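Local coordinates for protein PT26-6P (Thermococcus sp., PDB 2WB7) that is of unknown function but is encoded by a euryarchaeal extrachromosomal mobile element and joins two immunoglobulin-like domains to a helical domain, at residues F82-T88 with K170-W176; E454-A458 with H484-D489; N493-K497 with I508-K512. All coordinates share one frame; numbering follows the deposited sequence.

Interaction 1 (F82-T88 with K170-W176); sequences FNKVHIT and KGYQEAW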
ATOM      1  N   PHE A  82     -17.103 -20.222 -47.272  1.00 63.42           N
ATOM      2  CA  PHE A  82     -17.216 -21.471 -46.522  1.00 62.86           C
ATOM      3  C   PHE A  82     -15.867 -21.873 -45.975  1.00 62.37           C
ATOM      4  O   PHE A  82     -15.751 -22.858 -45.241  1.00 62.14           O
ATOM      5  CB  PHE A  82     -17.740 -22.589 -47.430  1.00 63.24           C
ATOM      6  CG  PHE A  82     -18.773 -22.126 -48.413  1.00 63.76           C
ATOM      7  CD1 PHE A  82     -18.413 -21.333 -49.497  1.00 63.94           C
ATOM      8  CD2 PHE A  82     -20.108 -22.470 -48.249  1.00 64.27           C
ATOM      9  CE1 PHE A  82     -19.367 -20.893 -50.395  1.00 63.89           C
ATOM     10  CE2 PHE A  82     -21.065 -22.034 -49.143  1.00 64.15           C
ATOM     11  CZ  PHE A  82     -20.695 -21.241 -50.217  1.00 63.77           C
ATOM     12  N   ASN A  83     -14.845 -21.114 -46.355  1.00 61.83           N
ATOM     13  CA  ASN A  83     -13.486 -21.392 -45.916  1.00 61.47           C
ATOM     14  C   ASN A  83     -13.273 -21.072 -44.442  1.00 61.23           C
ATOM     15  O   ASN A  83     -12.345 -20.359 -44.067  1.00 61.22           O
ATOM     16  CB  ASN A  83     -12.486 -20.648 -46.794  1.00 61.35           C
ATOM     17  CG  ASN A  83     -12.257 -21.347 -48.107  1.00 60.80           C
ATOM     18  OD1 ASN A  83     -11.528 -20.861 -48.959  1.00 60.11           O
ATOM     19  ND2 ASN A  83     -12.890 -22.503 -48.280  1.00 60.57           N
ATOM     20  N   LYS A  84     -14.144 -21.634 -43.615  1.00 61.04           N
ATOM     21  CA  LYS A  84     -14.175 -21.330 -42.195  1.00 60.86           C
ATOM     22  C   LYS A  84     -12.906 -21.724 -41.440  1.00 60.53           C
ATOM     23  O   LYS A  84     -12.315 -22.782 -41.675  1.00 60.53           O
ATOM     24  CB  LYS A  84     -15.396 -21.981 -41.550  1.00 60.96           C
ATOM     25  CG  LYS A  84     -16.697 -21.331 -41.976  1.00 61.71           C
ATOM     26  CD  LYS A  84     -17.885 -22.141 -41.492  1.00 63.72           C
ATOM     27  CE  LYS A  84     -19.200 -21.436 -41.795  1.00 65.30           C
ATOM     28  NZ  LYS A  84     -20.372 -22.197 -41.256  1.00 65.28           N
ATOM     29  N   VAL A  85     -12.504 -20.841 -40.527  1.00 59.88           N
ATOM     30  CA  VAL A  85     -11.391 -21.083 -39.629  1.00 58.93           C
ATOM     31  C   VAL A  85     -11.909 -21.724 -38.345  1.00 58.50           C
ATOM     32  O   VAL A  85     -12.801 -21.188 -37.704  1.00 58.09           O
ATOM     33  CB  VAL A  85     -10.687 -19.768 -39.287  1.00 58.79           C
ATOM     34  CG1 VAL A  85      -9.687 -19.993 -38.190  1.00 58.79           C
ATOM     35  CG2 VAL A  85     -10.011 -19.203 -40.522  1.00 58.65           C
ATOM     36  N   HIS A  86     -11.372 -22.890 -37.996  1.00 58.34           N
ATOM     37  CA  HIS A  86     -11.732 -23.575 -36.747  1.00 58.14           C
ATOM     38  C   HIS A  86     -10.629 -23.377 -35.719  1.00 58.31           C
ATOM     39  O   HIS A  86      -9.448 -23.547 -36.040  1.00 58.37           O
ATOM     40  CB  HIS A  86     -11.892 -25.077 -36.979  1.00 57.71           C
ATOM     41  CG  HIS A  86     -13.079 -25.445 -37.807  1.00 56.95           C
ATOM     42  ND1 HIS A  86     -14.169 -26.106 -37.285  1.00 56.44           N
ATOM     43  CD2 HIS A  86     -13.342 -25.264 -39.123  1.00 56.22           C
ATOM     44  CE1 HIS A  86     -15.060 -26.303 -38.240  1.00 56.11           C
ATOM     45  NE2 HIS A  86     -14.580 -25.805 -39.365  1.00 56.12           N
ATOM     46  N   ILE A  87     -10.992 -23.034 -34.486  1.00 58.25           N
ATOM     47  CA  ILE A  87      -9.979 -22.919 -33.436  1.00 58.06           C
ATOM     48  C   ILE A  87     -10.105 -24.102 -32.490  1.00 58.21           C
ATOM     49  O   ILE A  87     -11.150 -24.300 -31.865  1.00 58.46           O
ATOM     50  CB  ILE A  87     -10.083 -21.589 -32.686  1.00 57.80           C
ATOM     51  CG1 ILE A  87     -10.220 -20.447 -33.680  1.00 57.15           C
ATOM     52  CG2 ILE A  87      -8.849 -21.362 -31.856  1.00 58.01           C
ATOM     53  CD1 ILE A  87     -10.366 -19.111 -33.012  1.00 57.47           C
ATOM     54  N   THR A  88      -9.054 -24.909 -32.403  1.00 58.21           N
ATOM     55  CA  THR A  88      -9.147 -26.162 -31.654  1.00 58.38           C
ATOM     56  C   THR A  88      -8.632 -26.033 -30.238  1.00 57.88           C
ATOM     57  O   THR A  88      -9.045 -26.784 -29.337  1.00 57.97           O
ATOM     58  CB  THR A  88      -8.361 -27.280 -32.324  1.00 58.58           C
ATOM     59  OG1 THR A  88      -8.559 -27.209 -33.738  1.00 59.54           O
ATOM     60  CG2 THR A  88      -8.849 -28.635 -31.809  1.00 59.31           C
ATOM     61  N   LYS A 170      -4.251 -22.832 -32.201  1.00 54.70           N
ATOM     62  CA  LYS A 170      -4.174 -23.987 -33.063  1.00 55.61           C
ATOM     63  C   LYS A 170      -5.546 -24.317 -33.625  1.00 55.94           C
ATOM     64  O   LYS A 170      -6.577 -24.064 -32.987  1.00 55.99           O
ATOM     65  CB  LYS A 170      -3.623 -25.180 -32.288  1.00 55.75           C
ATOM     66  CG  LYS A 170      -2.193 -24.991 -31.833  1.00 57.13           C
ATOM     67  CD  LYS A 170      -1.660 -26.250 -31.165  1.00 58.80           C
ATOM     68  CE  LYS A 170      -0.233 -26.034 -30.684  1.00 60.48           C
ATOM     69  NZ  LYS A 170       0.304 -27.236 -29.973  1.00 61.39           N
ATOM     70  N   GLY A 171      -5.546 -24.885 -34.826  1.00 56.23           N
ATOM     71  CA  GLY A 171      -6.768 -25.289 -35.497  1.00 56.44           C
ATOM     72  C   GLY A 171      -6.516 -25.405 -36.983  1.00 56.77           C
ATOM     73  O   GLY A 171      -5.358 -25.453 -37.418  1.00 57.04           O
ATOM     74  N   TYR A 172      -7.588 -25.428 -37.771  1.00 56.80           N
ATOM     75  CA  TYR A 172      -7.455 -25.602 -39.212  1.00 56.84           C
ATOM     76  C   TYR A 172      -8.443 -24.783 -40.027  1.00 57.26           C
ATOM     77  O   TYR A 172      -9.573 -24.540 -39.594  1.00 57.21           O
ATOM     78  CB  TYR A 172      -7.648 -27.065 -39.563  1.00 56.65           C
ATOM     79  CG  TYR A 172      -9.041 -27.567 -39.257  1.00 55.78           C
ATOM     80  CD1 TYR A 172     -10.081 -27.383 -40.159  1.00 54.73           C
ATOM     81  CD2 TYR A 172      -9.313 -28.226 -38.069  1.00 54.65           C
ATOM     82  CE1 TYR A 172     -11.347 -27.847 -39.888  1.00 54.82           C
ATOM     83  CE2 TYR A 172     -10.577 -28.695 -37.790  1.00 54.43           C
ATOM     84  CZ  TYR A 172     -11.592 -28.507 -38.701  1.00 54.55           C
ATOM     85  OH  TYR A 172     -12.862 -28.970 -38.424  1.00 54.69           O
ATOM     86  N   GLN A 173      -8.019 -24.379 -41.224  1.00 57.67           N
ATOM     87  CA  GLN A 173      -8.918 -23.705 -42.150  1.00 58.22           C
ATOM     88  C   GLN A 173      -9.476 -24.662 -43.196  1.00 58.91           C
ATOM     89  O   GLN A 173      -8.749 -25.504 -43.739  1.00 58.81           O
ATOM     90  CB  GLN A 173      -8.235 -22.536 -42.847  1.00 57.96           C
ATOM     91  CG  GLN A 173      -9.222 -21.654 -43.574  1.00 57.81           C
ATOM     92  CD  GLN A 173      -8.596 -20.380 -44.072  1.00 58.51           C
ATOM     93  OE1 GLN A 173      -7.375 -20.218 -44.019  1.00 59.16           O
ATOM     94  NE2 GLN A 173      -9.426 -19.462 -44.575  1.00 58.10           N
ATOM     95  N   GLU A 174     -10.770 -24.523 -43.477  1.00 59.50           N
ATOM     96  CA  GLU A 174     -11.405 -25.291 -44.529  1.00 60.10           C
ATOM     97  C   GLU A 174     -11.075 -24.694 -45.896  1.00 60.65           C
ATOM     98  O   GLU A 174     -11.057 -23.468 -46.063  1.00 60.77           O
ATOM     99  CB  GLU A 174     -12.911 -25.310 -44.334  1.00 60.07           C
ATOM    100  CG  GLU A 174     -13.377 -26.053 -43.091  1.00 60.81           C
ATOM    101  CD  GLU A 174     -14.901 -26.092 -42.977  1.00 62.02           C
ATOM    102  OE1 GLU A 174     -15.440 -25.684 -41.923  1.00 63.03           O
ATOM    103  OE2 GLU A 174     -15.565 -26.517 -43.947  1.00 62.40           O
ATOM    104  N   ALA A 175     -10.802 -25.573 -46.861  1.00 61.03           N
ATOM    105  CA  ALA A 175     -10.604 -25.176 -48.253  1.00 61.24           C
ATOM    106  C   ALA A 175     -11.754 -25.742 -49.084  1.00 61.47           C
ATOM    107  O   ALA A 175     -12.020 -26.938 -49.031  1.00 61.45           O
ATOM    108  CB  ALA A 175      -9.266 -25.702 -48.760  1.00 61.47           C
ATOM    109  N   TRP A 176     -12.438 -24.885 -49.834  1.00 61.84           N
ATOM    110  CA  TRP A 176     -13.557 -25.312 -50.674  1.00 62.38           C
ATOM    111  C   TRP A 176     -13.303 -24.951 -52.140  1.00 62.81           C
ATOM    112  O   TRP A 176     -12.799 -23.866 -52.426  1.00 62.94           O
ATOM    113  CB  TRP A 176     -14.867 -24.670 -50.193  1.00 62.23           C
ATOM    114  CG  TRP A 176     -15.388 -25.219 -48.884  1.00 62.36           C
ATOM    115  CD1 TRP A 176     -14.779 -25.137 -47.665  1.00 62.91           C
ATOM    116  CD2 TRP A 176     -16.626 -25.928 -48.665  1.00 62.26           C
ATOM    117  NE1 TRP A 176     -15.556 -25.747 -46.701  1.00 62.40           N
ATOM    118  CE2 TRP A 176     -16.694 -26.239 -47.287  1.00 61.98           C
ATOM    119  CE3 TRP A 176     -17.679 -26.331 -49.499  1.00 61.64           C
ATOM    120  CZ2 TRP A 176     -17.769 -26.940 -46.727  1.00 60.87           C
ATOM    121  CZ3 TRP A 176     -18.750 -27.028 -48.937  1.00 60.78           C
ATOM    122  CH2 TRP A 176     -18.783 -27.323 -47.564  1.00 60.58           C
TER

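Interaction 2 (E454-A458 with H484-D489); sequences EYKAA and HEMAGD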
ATOM      1  N   GLU A 454      16.069  22.434  18.722  1.00 36.13           N
ATOM      2  CA  GLU A 454      14.662  22.664  19.027  1.00 35.43           C
ATOM      3  C   GLU A 454      14.481  23.141  20.464  1.00 34.82           C
ATOM      4  O   GLU A 454      13.795  24.153  20.716  1.00 34.29           O
ATOM      5  CB  GLU A 454      13.820  21.426  18.745  1.00 35.18           C
ATOM      6  CG  GLU A 454      13.637  21.169  17.266  1.00 36.77           C
ATOM      7  CD  GLU A 454      13.047  22.373  16.521  1.00 39.67           C
ATOM      8  OE1 GLU A 454      11.978  22.908  16.899  1.00 38.02           O
ATOM      9  OE2 GLU A 454      13.660  22.792  15.518  1.00 43.50           O
ATOM     10  N   TYR A 455      15.112  22.418  21.392  1.00 33.99           N
ATOM     11  CA  TYR A 455      15.051  22.753  22.803  1.00 33.18           C
ATOM     12  C   TYR A 455      15.574  24.160  23.003  1.00 33.24           C
ATOM     13  O   TYR A 455      14.964  24.944  23.716  1.00 33.08           O
ATOM     14  CB  TYR A 455      15.854  21.762  23.634  1.00 32.77           C
ATOM     15  CG  TYR A 455      15.240  20.374  23.695  1.00 32.03           C
ATOM     16  CD1 TYR A 455      16.034  19.230  23.656  1.00 30.32           C
ATOM     17  CD2 TYR A 455      13.867  20.205  23.794  1.00 31.50           C
ATOM     18  CE1 TYR A 455      15.484  17.963  23.729  1.00 28.92           C
ATOM     19  CE2 TYR A 455      13.301  18.933  23.864  1.00 30.31           C
ATOM     20  CZ  TYR A 455      14.114  17.818  23.830  1.00 29.39           C
ATOM     21  OH  TYR A 455      13.541  16.563  23.898  1.00 27.25           O
ATOM     22  N   LYS A 456      16.702  24.473  22.363  1.00 33.46           N
ATOM     23  CA  LYS A 456      17.280  25.830  22.380  1.00 33.42           C
ATOM     24  C   LYS A 456      16.267  26.876  21.932  1.00 32.92           C
ATOM     25  O   LYS A 456      16.185  27.962  22.515  1.00 33.26           O
ATOM     26  CB  LYS A 456      18.515  25.933  21.473  1.00 33.78           C
ATOM     27  CG  LYS A 456      19.867  25.455  22.049  1.00 35.08           C
ATOM     28  CD  LYS A 456      20.967  26.323  21.416  1.00 39.68           C
ATOM     29  CE  LYS A 456      22.187  25.542  20.943  1.00 43.61           C
ATOM     30  NZ  LYS A 456      23.420  25.857  21.754  1.00 46.79           N
ATOM     31  N   ALA A 457      15.503  26.571  20.891  1.00 32.05           N
ATOM     32  CA  ALA A 457      14.500  27.534  20.430  1.00 31.83           C
ATOM     33  C   ALA A 457      13.414  27.731  21.482  1.00 31.83           C
ATOM     34  O   ALA A 457      12.880  28.837  21.654  1.00 32.22           O
ATOM     35  CB  ALA A 457      13.876  27.079  19.129  1.00 31.75           C
ATOM     36  N   ALA A 458      13.058  26.645  22.158  1.00 31.12           N
ATOM     37  CA  ALA A 458      12.028  26.701  23.165  1.00 30.79           C
ATOM     38  C   ALA A 458      12.501  27.535  24.338  1.00 30.84           C
ATOM     39  O   ALA A 458      11.769  28.390  24.836  1.00 30.55           O
ATOM     40  CB  ALA A 458      11.667  25.315  23.616  1.00 31.19           C
ATOM     41  N   HIS A 484       8.109  23.607  19.826  1.00 32.08           N
ATOM     42  CA  HIS A 484       9.553  23.387  19.762  1.00 31.83           C
ATOM     43  C   HIS A 484       9.946  22.249  20.695  1.00 31.60           C
ATOM     44  O   HIS A 484      10.747  21.400  20.317  1.00 31.88           O
ATOM     45  CB  HIS A 484      10.376  24.652  20.081  1.00 31.96           C
ATOM     46  CG  HIS A 484      10.522  25.598  18.926  1.00 32.88           C
ATOM     47  ND1 HIS A 484      10.897  25.185  17.663  1.00 34.26           N
ATOM     48  CD2 HIS A 484      10.355  26.940  18.845  1.00 32.73           C
ATOM     49  CE1 HIS A 484      10.943  26.229  16.853  1.00 34.06           C
ATOM     50  NE2 HIS A 484      10.607  27.304  17.543  1.00 33.99           N
ATOM     51  N   GLU A 485       9.393  22.209  21.907  1.00 31.25           N
ATOM     52  CA  GLU A 485       9.726  21.102  22.803  1.00 31.29           C
ATOM     53  C   GLU A 485       9.258  19.760  22.236  1.00 30.98           C
ATOM     54  O   GLU A 485       9.933  18.738  22.399  1.00 30.97           O
ATOM     55  CB  GLU A 485       9.169  21.280  24.217  1.00 31.16           C
ATOM     56  CG  GLU A 485       9.849  20.314  25.174  1.00 31.92           C
ATOM     57  CD  GLU A 485       9.016  19.916  26.406  1.00 32.00           C
ATOM     58  OE1 GLU A 485       7.958  20.532  26.648  1.00 29.11           O
ATOM     59  OE2 GLU A 485       9.451  18.974  27.131  1.00 31.57           O
HETATM   60  N   MSE A 486       8.100  19.776  21.579  1.00 30.38           N
HETATM   61  CA  MSE A 486       7.540  18.583  20.954  1.00 29.68           C
HETATM   62  C   MSE A 486       8.432  18.091  19.815  1.00 29.53           C
HETATM   63  O   MSE A 486       8.687  16.884  19.678  1.00 29.46           O
HETATM   64  CB  MSE A 486       6.147  18.893  20.437  1.00 29.62           C
HETATM   65  CG  MSE A 486       5.093  19.043  21.535  1.00 30.32           C
HETATM   66 SE   MSE A 486       3.496  19.934  20.823  1.00 31.39          SE
HETATM   67  CE  MSE A 486       2.158  19.529  22.176  1.00 31.21           C
ATOM     68  N   ALA A 487       8.909  19.044  19.008  1.00 29.01           N
ATOM     69  CA  ALA A 487       9.849  18.785  17.926  1.00 27.97           C
ATOM     70  C   ALA A 487      11.143  18.158  18.454  1.00 27.76           C
ATOM     71  O   ALA A 487      11.588  17.121  17.977  1.00 27.63           O
ATOM     72  CB  ALA A 487      10.133  20.062  17.210  1.00 27.51           C
ATOM     73  N   GLY A 488      11.726  18.776  19.469  1.00 27.89           N
ATOM     74  CA  GLY A 488      12.915  18.245  20.102  1.00 27.86           C
ATOM     75  C   GLY A 488      12.680  16.859  20.647  1.00 28.48           C
ATOM     76  O   GLY A 488      13.542  15.978  20.520  1.00 28.19           O
ATOM     77  N   ASP A 489      11.517  16.648  21.259  1.00 29.05           N
ATOM     78  CA  ASP A 489      11.164  15.311  21.758  1.00 29.78           C
ATOM     79  C   ASP A 489      11.161  14.272  20.637  1.00 29.79           C
ATOM     80  O   ASP A 489      11.627  13.144  20.817  1.00 29.85           O
ATOM     81  CB  ASP A 489       9.835  15.326  22.510  1.00 29.68           C
ATOM     82  CG  ASP A 489       9.952  16.002  23.873  1.00 31.96           C
ATOM     83  OD1 ASP A 489      11.092  16.112  24.398  1.00 32.72           O
ATOM     84  OD2 ASP A 489       8.910  16.423  24.428  1.00 33.78           O
TER

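Interaction 3 (N493-K497 with I508-K512); sequences NAARK and IDAEK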
ATOM      1  N   ASN A 493      13.644  10.920  20.095  1.00 30.35           N
ATOM      2  CA  ASN A 493      13.140   9.620  19.685  1.00 29.99           C
ATOM      3  C   ASN A 493      13.843   9.145  18.410  1.00 29.92           C
ATOM      4  O   ASN A 493      14.286   7.998  18.329  1.00 29.37           O
ATOM      5  CB  ASN A 493      11.631   9.663  19.479  1.00 29.77           C
ATOM      6  CG  ASN A 493      10.861   9.523  20.782  1.00 30.41           C
ATOM      7  OD1 ASN A 493      10.577   8.413  21.238  1.00 31.46           O
ATOM      8  ND2 ASN A 493      10.513  10.647  21.383  1.00 29.62           N
ATOM      9  N   ALA A 494      13.964  10.038  17.432  1.00 30.08           N
ATOM     10  CA  ALA A 494      14.559   9.673  16.151  1.00 30.82           C
ATOM     11  C   ALA A 494      16.029   9.208  16.301  1.00 31.42           C
ATOM     12  O   ALA A 494      16.416   8.112  15.837  1.00 31.25           O
ATOM     13  CB  ALA A 494      14.447  10.819  15.162  1.00 30.26           C
ATOM     14  N   ALA A 495      16.840  10.032  16.962  1.00 31.43           N
ATOM     15  CA  ALA A 495      18.229   9.674  17.187  1.00 31.41           C
ATOM     16  C   ALA A 495      18.345   8.321  17.879  1.00 31.32           C
ATOM     17  O   ALA A 495      19.126   7.477  17.473  1.00 30.91           O
ATOM     18  CB  ALA A 495      18.922  10.753  17.992  1.00 31.57           C
ATOM     19  N   ARG A 496      17.541   8.121  18.915  1.00 32.06           N
ATOM     20  CA  ARG A 496      17.573   6.890  19.695  1.00 33.21           C
ATOM     21  C   ARG A 496      17.239   5.664  18.851  1.00 33.56           C
ATOM     22  O   ARG A 496      17.872   4.613  18.980  1.00 33.99           O
ATOM     23  CB  ARG A 496      16.616   6.990  20.883  1.00 33.53           C
ATOM     24  CG  ARG A 496      16.573   5.743  21.777  1.00 35.09           C
ATOM     25  CD  ARG A 496      15.554   5.860  22.935  1.00 38.55           C
ATOM     26  NE  ARG A 496      14.180   6.076  22.469  1.00 41.93           N
ATOM     27  CZ  ARG A 496      13.280   5.107  22.295  1.00 42.89           C
ATOM     28  NH1 ARG A 496      13.604   3.845  22.560  1.00 41.76           N
ATOM     29  NH2 ARG A 496      12.057   5.407  21.851  1.00 42.76           N
ATOM     30  N   LYS A 497      16.253   5.808  17.975  1.00 33.86           N
ATOM     31  CA  LYS A 497      15.894   4.746  17.057  1.00 33.71           C
ATOM     32  C   LYS A 497      16.973   4.525  16.009  1.00 34.17           C
ATOM     33  O   LYS A 497      17.357   3.389  15.745  1.00 33.95           O
ATOM     34  CB  LYS A 497      14.557   5.060  16.400  1.00 33.83           C
ATOM     35  CG  LYS A 497      13.388   4.701  17.291  1.00 33.34           C
ATOM     36  CD  LYS A 497      12.163   5.521  17.024  1.00 31.66           C
ATOM     37  CE  LYS A 497      11.078   5.120  18.011  1.00 32.39           C
ATOM     38  NZ  LYS A 497       9.777   5.759  17.683  1.00 32.92           N
ATOM     39  N   ILE A 508      10.394   8.648  10.392  1.00 32.29           N
ATOM     40  CA  ILE A 508       9.070   9.169  10.688  1.00 32.67           C
ATOM     41  C   ILE A 508       9.150  10.221  11.809  1.00 33.29           C
ATOM     42  O   ILE A 508       8.684  11.369  11.659  1.00 33.53           O
ATOM     43  CB  ILE A 508       8.102   8.051  11.084  1.00 32.46           C
ATOM     44  CG1 ILE A 508       7.774   7.177   9.860  1.00 31.24           C
ATOM     45  CG2 ILE A 508       6.862   8.653  11.673  1.00 31.54           C
ATOM     46  CD1 ILE A 508       7.264   5.799  10.187  1.00 28.41           C
ATOM     47  N   ASP A 509       9.763   9.838  12.927  1.00 33.49           N
ATOM     48  CA  ASP A 509       9.953  10.782  14.012  1.00 33.37           C
ATOM     49  C   ASP A 509      10.595  12.077  13.491  1.00 33.26           C
ATOM     50  O   ASP A 509      10.095  13.164  13.771  1.00 33.31           O
ATOM     51  CB  ASP A 509      10.767  10.144  15.138  1.00 33.30           C
ATOM     52  CG  ASP A 509       9.991   9.067  15.871  1.00 33.51           C
ATOM     53  OD1 ASP A 509       8.749   9.194  15.929  1.00 33.52           O
ATOM     54  OD2 ASP A 509      10.612   8.107  16.393  1.00 32.09           O
ATOM     55  N   ALA A 510      11.668  11.956  12.709  1.00 33.11           N
ATOM     56  CA  ALA A 510      12.393  13.132  12.230  1.00 33.24           C
ATOM     57  C   ALA A 510      11.518  14.010  11.369  1.00 33.47           C
ATOM     58  O   ALA A 510      11.613  15.231  11.432  1.00 33.69           O
ATOM     59  CB  ALA A 510      13.650  12.739  11.481  1.00 33.37           C
ATOM     60  N   GLU A 511      10.646  13.393  10.583  1.00 34.12           N
ATOM     61  CA  GLU A 511       9.689  14.144   9.764  1.00 34.48           C
ATOM     62  C   GLU A 511       8.658  14.894  10.604  1.00 34.36           C
ATOM     63  O   GLU A 511       8.294  16.043  10.298  1.00 34.08           O
ATOM     64  CB  GLU A 511       8.974  13.209   8.808  1.00 34.97           C
ATOM     65  CG  GLU A 511       7.652  13.757   8.288  1.00 38.08           C
ATOM     66  CD  GLU A 511       7.838  14.950   7.361  1.00 42.19           C
ATOM     67  OE1 GLU A 511       8.915  15.043   6.719  1.00 43.32           O
ATOM     68  OE2 GLU A 511       6.913  15.797   7.290  1.00 43.42           O
ATOM     69  N   LYS A 512       8.163  14.234  11.650  1.00 34.31           N
ATOM     70  CA  LYS A 512       7.245  14.888  12.585  1.00 34.20           C
ATOM     71  C   LYS A 512       7.930  16.077  13.220  1.00 33.84           C
ATOM     72  O   LYS A 512       7.321  17.129  13.395  1.00 33.65           O
ATOM     73  CB  LYS A 512       6.801  13.934  13.689  1.00 34.65           C
ATOM     74  CG  LYS A 512       5.963  12.779  13.197  1.00 35.76           C
ATOM     75  CD  LYS A 512       4.861  13.279  12.273  1.00 37.92           C
ATOM     76  CE  LYS A 512       3.634  13.727  13.052  1.00 38.39           C
ATOM     77  NZ  LYS A 512       2.572  14.246  12.126  1.00 38.87           N
TER

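Interaction 1 (F82-T88 with K170-W176)
His-86 lies flat over Tyr-172 as an offset stack, the ring centroids 4.4 Å apart and the planes 17° from parallel. The slide puts the Tyr-172 hydroxyl over the centre of the imidazole, while His-86 CB sits over the face of the phenol. Tyr-172 reaches this place because its CG lies between backbone N and carbonyl carbon (chi1 64°). The imidazole is held at its edge as well: His-86 NE2 donates to Glu-174 OE1 at 2.7 Å, with the oxygen in the ring plane and approached on its anti side. The other carboxylate oxygen, Glu-174 OE2, accepts the indole NE1 of Trp-176 at 2.9 Å from above the carboxylate plane, so one glutamate bridges two aromatic residues. Farther along, Phe-82 lays its CB over the five-membered ring of Trp-176, 3.6 Å from the centroid; the two aromatic rings themselves barely overlap. On the other face of the sheet Gln-173, its chain extended, sends NE2 to Asn-83 O (3.1 Å) and passes Val-85. Antiparallel backbone bonds join the two segments, among them Glu-174 N to Lys-84 O at 2.9 Å and Thr-88 N to Lys-170 O at 2.7 Å. In this antiparallel pair of the first immunoglobulin-like domain, strand 163-178 also pairs with strand 198-213, whose His-202 stacks on Trp-176, and Val-85 and Ile-87 rest on strand 66-75 of a second sheet.

Interaction 2 (E454-A458 with H484-D489)
Asp-489 OD1 is gripped twice: Tyr-455 OH donates to it at 2.5 Å, meeting it on the anti side, and Lys-425 of helix 408-438 forms a salt bridge to the same oxygen. The phenol and carboxylate planes stand 65° apart, and OD1 lies at the ring's edge, near its plane. Gly-488 presents its CA to one face of the Tyr-455 ring, 4.2 Å from the centroid and offset toward the rim; having no side chain, it lets the phenol pass close over the helix backbone. Lys-425 also pairs with Glu-485 OE2, which in addition accepts from the backbone N of Val-390. A second polar pair joins the same two helices. His-484 ND1 donates to Glu-454 OE1 at 2.6 Å, the carboxylate being met on its syn side. A bend at chi2 (-55°) turns the Glu-454 carboxylate toward the imidazole, across Ala-487, whose CB touches Glu-454 OE1 at 3.4 Å. Ala-457 CB lies over the centre of one face of the His-484 ring, 3.5 Å from the centroid, while Ala-458 CB packs on His-484 CB at 3.8 Å. Ser-517 holds the other Glu-454 oxygen and Glu-524 bonds His-484 NE2, so that two carboxylates would probably favour a protonated imidazole. The axes of segments 454-458 and 484-489 come within 7.7 Å at 164°, a closely approaching antiparallel pair of the helical domain, small residues at the interface letting the helices come near while buried polar side chains join them.

Interaction 3 (N493-K497 with I508-K512)
Lys-497 and Asp-509 meet in a buried salt bridge, Lys-497 NZ donating to Asp-509 OD2 at 2.8 Å through the syn lone pair of that oxygen. The lysine chain, extended beyond CG, crosses the aspartate at about a right angle. Asn-493 CB comes to the same Asp-509 OD2 at 3.6 Å. Beside this polar pair Ala-494 CB packs on Asp-509 CB at 3.7 Å and on Ala-510 CB at 4.2 Å. The next shell fixes both charged groups: Ser-382 hydrogen-bonds Asp-509 OD1, and Val-383 O takes a second bond from Lys-497 NZ. Were Asp-509 an alanine, the buried ammonium of Lys-497 would probably lose its counter-charge and Ser-382 this partner. Asn-493 is anchored by Asp-489 O and the backbone N of Ser-385, so the loop of residues 382-385 is stitched to the helices here. Tyr-447 of helix 442-465 touches Ala-494 and Ala-510. The axes of segments 493-497 and 508-512 approach to 8.7 Å at 161°; their helices, 471-499 and 503-523, are joined by a short connection and form an antiparallel helical hairpin with a buried salt bridge near its turn.

Along the chain the three contacts come in series, with none nested in or crossing another. Interaction 1 closes an 81-residue excursion, which includes helices 135-144 and 149-157, and pairs two strands of the first immunoglobulin-like region. The second such region then follows. In the helical domain, interaction 2 closes a loop of 25 residues between its segments, mostly helix, around the turn between helices 442-465 and 471-499, and interaction 3 closes a 10-residue loop that holds the short turn between helices 471-499 and 503-523. Helix 471-499 thus serves both, their centres about 13 Å apart. Interaction 1 lies on the opposite side of the chain's centre, its own centre about 80 Å from that of interaction 2.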